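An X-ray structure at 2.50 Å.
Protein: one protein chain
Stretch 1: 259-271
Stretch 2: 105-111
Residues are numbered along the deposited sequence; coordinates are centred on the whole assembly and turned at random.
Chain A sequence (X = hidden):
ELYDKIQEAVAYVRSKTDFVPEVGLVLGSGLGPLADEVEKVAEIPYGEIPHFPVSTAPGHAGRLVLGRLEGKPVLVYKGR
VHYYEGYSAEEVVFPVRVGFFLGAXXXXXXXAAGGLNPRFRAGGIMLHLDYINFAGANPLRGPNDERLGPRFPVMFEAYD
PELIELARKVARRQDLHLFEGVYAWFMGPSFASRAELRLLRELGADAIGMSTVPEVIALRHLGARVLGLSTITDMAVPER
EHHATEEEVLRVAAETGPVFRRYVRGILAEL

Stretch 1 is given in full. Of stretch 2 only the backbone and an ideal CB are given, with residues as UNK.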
# COMPACT_ATOMS: atom_id res chain seq x y z
N VAL A 259 -5.96 21.77 29.77
CA VAL A 259 -4.77 20.89 29.53
C VAL A 259 -3.92 21.55 28.43
O VAL A 259 -2.68 21.58 28.60
CB VAL A 259 -5.14 19.44 29.17
CG1 VAL A 259 -3.93 18.63 28.73
CG2 VAL A 259 -5.85 18.73 30.31
N PHE A 260 -4.57 22.09 27.38
CA PHE A 260 -3.95 22.64 26.14
C PHE A 260 -3.32 24.03 26.38
O PHE A 260 -2.22 24.34 25.83
CB PHE A 260 -5.00 22.69 25.03
CG PHE A 260 -4.55 23.39 23.78
CD1 PHE A 260 -3.72 22.74 22.87
CD2 PHE A 260 -4.94 24.69 23.51
CE1 PHE A 260 -3.29 23.38 21.72
CE2 PHE A 260 -4.49 25.33 22.36
CZ PHE A 260 -3.67 24.68 21.47
N ARG A 261 -3.98 24.90 27.14
CA ARG A 261 -3.43 26.24 27.48
C ARG A 261 -2.21 26.06 28.39
O ARG A 261 -1.20 26.80 28.18
CB ARG A 261 -4.47 27.11 28.20
CG ARG A 261 -5.58 27.58 27.29
CD ARG A 261 -6.72 28.16 28.09
NE ARG A 261 -7.92 27.79 27.39
CZ ARG A 261 -9.01 27.31 27.95
NH1 ARG A 261 -9.10 27.20 29.26
NH2 ARG A 261 -10.04 26.98 27.19
N ARG A 262 -2.29 25.11 29.32
CA ARG A 262 -1.16 24.78 30.23
C ARG A 262 0.04 24.33 29.40
O ARG A 262 1.19 24.62 29.80
CB ARG A 262 -1.56 23.72 31.26
CG ARG A 262 -0.56 23.58 32.40
CD ARG A 262 -0.79 22.36 33.25
NE ARG A 262 0.43 22.05 33.97
CZ ARG A 262 0.80 20.83 34.38
NH1 ARG A 262 0.04 19.77 34.15
NH2 ARG A 262 1.95 20.68 35.01
N TYR A 263 -0.21 23.64 28.27
CA TYR A 263 0.85 23.08 27.40
C TYR A 263 1.44 24.24 26.59
O TYR A 263 2.68 24.41 26.59
CB TYR A 263 0.34 21.88 26.60
CG TYR A 263 1.39 21.25 25.71
CD1 TYR A 263 2.51 20.64 26.24
CD2 TYR A 263 1.27 21.29 24.33
CE1 TYR A 263 3.50 20.10 25.42
CE2 TYR A 263 2.23 20.73 23.50
CZ TYR A 263 3.35 20.13 24.04
OH TYR A 263 4.30 19.61 23.21
N VAL A 264 0.59 25.05 25.96
CA VAL A 264 1.06 26.16 25.07
C VAL A 264 1.93 27.08 25.91
O VAL A 264 3.05 27.45 25.46
CB VAL A 264 -0.10 26.91 24.41
CG1 VAL A 264 0.40 28.14 23.66
CG2 VAL A 264 -0.90 26.02 23.47
N ARG A 265 1.44 27.42 27.11
CA ARG A 265 2.15 28.28 28.10
C ARG A 265 3.51 27.65 28.42
O ARG A 265 4.52 28.39 28.37
CB ARG A 265 1.32 28.47 29.38
CG ARG A 265 0.16 29.45 29.26
CD ARG A 265 -0.72 29.34 30.49
NE ARG A 265 -1.81 30.31 30.47
CZ ARG A 265 -1.66 31.61 30.71
NH1 ARG A 265 -0.47 32.12 30.98
NH2 ARG A 265 -2.72 32.40 30.68
N GLY A 266 3.53 26.35 28.74
CA GLY A 266 4.76 25.58 29.00
C GLY A 266 5.82 25.83 27.93
O GLY A 266 6.96 26.17 28.29
N ILE A 267 5.42 25.70 26.66
CA ILE A 267 6.30 25.92 25.47
C ILE A 267 6.72 27.40 25.42
O ILE A 267 7.94 27.65 25.39
CB ILE A 267 5.56 25.47 24.20
CG1 ILE A 267 5.41 23.95 24.17
CG2 ILE A 267 6.24 26.01 22.95
CD1 ILE A 267 4.22 23.45 23.38
N LEU A 268 5.77 28.33 25.40
CA LEU A 268 6.02 29.80 25.41
C LEU A 268 7.11 30.16 26.42
O LEU A 268 7.91 31.06 26.10
CB LEU A 268 4.73 30.56 25.75
CG LEU A 268 4.17 31.46 24.65
CD1 LEU A 268 3.88 30.66 23.40
CD2 LEU A 268 2.90 32.13 25.13
N ALA A 269 7.11 29.55 27.60
CA ALA A 269 7.99 29.95 28.72
C ALA A 269 9.45 29.66 28.36
O ALA A 269 10.32 30.36 28.89
CB ALA A 269 7.59 29.27 29.99
N GLU A 270 9.71 28.70 27.48
CA GLU A 270 11.08 28.22 27.15
C GLU A 270 11.62 28.92 25.89
O GLU A 270 12.80 28.72 25.62
CB GLU A 270 11.08 26.71 26.96
CG GLU A 270 10.35 25.93 28.04
CD GLU A 270 11.06 25.75 29.38
OE1 GLU A 270 11.37 26.77 30.04
OE2 GLU A 270 11.29 24.59 29.77
N LEU A 271 10.81 29.72 25.18
CA LEU A 271 11.15 30.37 23.88
C LEU A 271 11.79 31.76 24.09
O LEU A 271 12.57 32.27 23.24
CB LEU A 271 9.87 30.52 23.03
CG LEU A 271 9.25 29.22 22.52
CD1 LEU A 271 8.00 29.50 21.68
CD2 LEU A 271 10.26 28.41 21.74
OXT LEU A 271 11.52 32.41 25.11
N UNK A 105 9.03 35.93 14.37
CA UNK A 105 9.90 35.05 13.54
C UNK A 105 9.75 33.58 13.96
O UNK A 105 10.30 32.69 13.26
CB UNK A 105 11.36 35.47 13.66
N UNK A 106 9.02 33.32 15.06
CA UNK A 106 8.63 31.97 15.55
C UNK A 106 7.11 31.93 15.70
O UNK A 106 6.56 32.87 16.33
CB UNK A 106 9.31 31.64 16.88
N UNK A 107 6.46 30.90 15.14
CA UNK A 107 4.99 30.76 15.07
C UNK A 107 4.56 29.40 15.57
O UNK A 107 5.16 28.40 15.17
CB UNK A 107 4.49 30.97 13.64
N UNK A 108 3.53 29.39 16.43
CA UNK A 108 2.83 28.20 16.94
C UNK A 108 1.48 28.15 16.20
O UNK A 108 0.65 29.02 16.46
CB UNK A 108 2.64 28.25 18.46
N UNK A 109 1.29 27.21 15.29
CA UNK A 109 -0.01 27.08 14.57
C UNK A 109 -0.83 25.99 15.26
O UNK A 109 -0.33 24.87 15.35
CB UNK A 109 0.20 26.74 13.09
N UNK A 110 -2.03 26.32 15.73
CA UNK A 110 -2.91 25.40 16.48
C UNK A 110 -4.20 25.21 15.68
O UNK A 110 -4.62 26.18 15.01
CB UNK A 110 -3.21 25.93 17.88
N UNK A 111 -4.80 24.02 15.77
CA UNK A 111 -6.00 23.61 15.01
C UNK A 111 -6.77 22.56 15.81
O UNK A 111 -6.17 21.89 16.67
CB UNK A 111 -5.62 23.06 13.63

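The helix of stretch 1 runs nearly antiparallel to the strand, at 170° between their directions, with axes 11.3 Å apart at closest approach. That gap leaves room for side chains from both sides. Stretch 1 offers it F260, V264, I267, L268 and L271, a row of hydrocarbon with no charged or hydrogen-bonding side chain among them.

Position 105 lies before the strand, and its CB finds nothing of stretch 1 nearby. Stretch 1 sets no demand here, so almost any residue would suit. It is R105, whose side chain stays well out of reach of stretch 1.

At 106 the backbone turns extended (phi/psi -124/130) and CB points toward stretch 1, 5.4 Å from L271 CD1. A small or medium side chain with an apolar surface would fit: valine, threonine, alanine, perhaps isoleucine. The residue is T106. Its methyl group faces the leucine, with CG2 4.4 Å from L271 CD1, while its hydroxyl is hydrogen-bonded elsewhere in the structure.

Position 107 points away, in keeping with the alternation of an extended strand, and the helix cannot choose among candidates. F107 fills it without touching stretch 1.

Position 108 is the centre of the contact. CB points toward the helix, the CA atoms of 108 and V264 are 8.6 Å apart, and the ideal CB has no atom of stretch 1 close to it. The space ahead is bordered by V264, I267, L268 and L271, all aliphatic, with no polar side chain to answer a donor or acceptor. A long apolar residue is called for; leucine, isoleucine or methionine would each suit, whereas alanine would reach none of these neighbours. L108 takes the place with chi1 m and chi2 p. Its CD2 packs 3.6 Å from L268 CD1, 4.1 Å from I267 CG2 and 4.2 Å from V264 CG1, while its CD1 lies 4.1 Å from L271 CD1. The two methyls thus touch residues from V264 to L271, and this residue has the largest covered area of the contact.

Position 109 is out of the helix's reach and is left free by it; L109 makes no contact with stretch 1.

At 110 CB points toward the helix again, but now the ideal CB is already 3.8 Å from F260 CZ. The aromatic ring has taken up the depth, favouring a compact residue such as alanine, serine, threonine or valine. T110 keeps that contact, its CB meeting the ring at the edge, near its plane; its OG1 is hydrogen-bonded elsewhere.

Position 111 points away, unconstrained by stretch 1, and holds S111.

Stretch 2, residues 105-111: RTFLLTS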
# COMPACT_ATOMS: atom_id res chain seq x y z
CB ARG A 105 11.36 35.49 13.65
CG ARG A 105 11.58 36.99 13.49
CD ARG A 105 11.47 37.48 12.06
NE ARG A 105 12.53 36.91 11.25
CZ ARG A 105 13.77 37.39 11.14
NH1 ARG A 105 14.13 38.48 11.79
NH2 ARG A 105 14.65 36.77 10.37
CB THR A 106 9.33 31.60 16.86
OG1 THR A 106 10.73 31.56 16.61
CG2 THR A 106 8.94 30.25 17.42
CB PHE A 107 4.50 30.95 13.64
CG PHE A 107 4.00 32.33 13.31
CD1 PHE A 107 4.88 33.31 12.89
CD2 PHE A 107 2.66 32.63 13.41
CE1 PHE A 107 4.41 34.58 12.58
CE2 PHE A 107 2.19 33.90 13.11
CZ PHE A 107 3.07 34.87 12.69
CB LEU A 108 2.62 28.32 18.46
CG LEU A 108 3.78 27.88 19.36
CD1 LEU A 108 5.11 28.52 18.99
CD2 LEU A 108 3.47 28.16 20.82
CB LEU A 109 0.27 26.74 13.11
CG LEU A 109 1.25 27.68 12.41
CD1 LEU A 109 1.64 27.10 11.06
CD2 LEU A 109 0.66 29.07 12.25
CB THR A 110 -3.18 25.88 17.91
OG1 THR A 110 -4.26 26.83 17.93
CG2 THR A 110 -1.95 26.49 18.56
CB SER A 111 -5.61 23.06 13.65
OG SER A 111 -4.56 22.11 13.78
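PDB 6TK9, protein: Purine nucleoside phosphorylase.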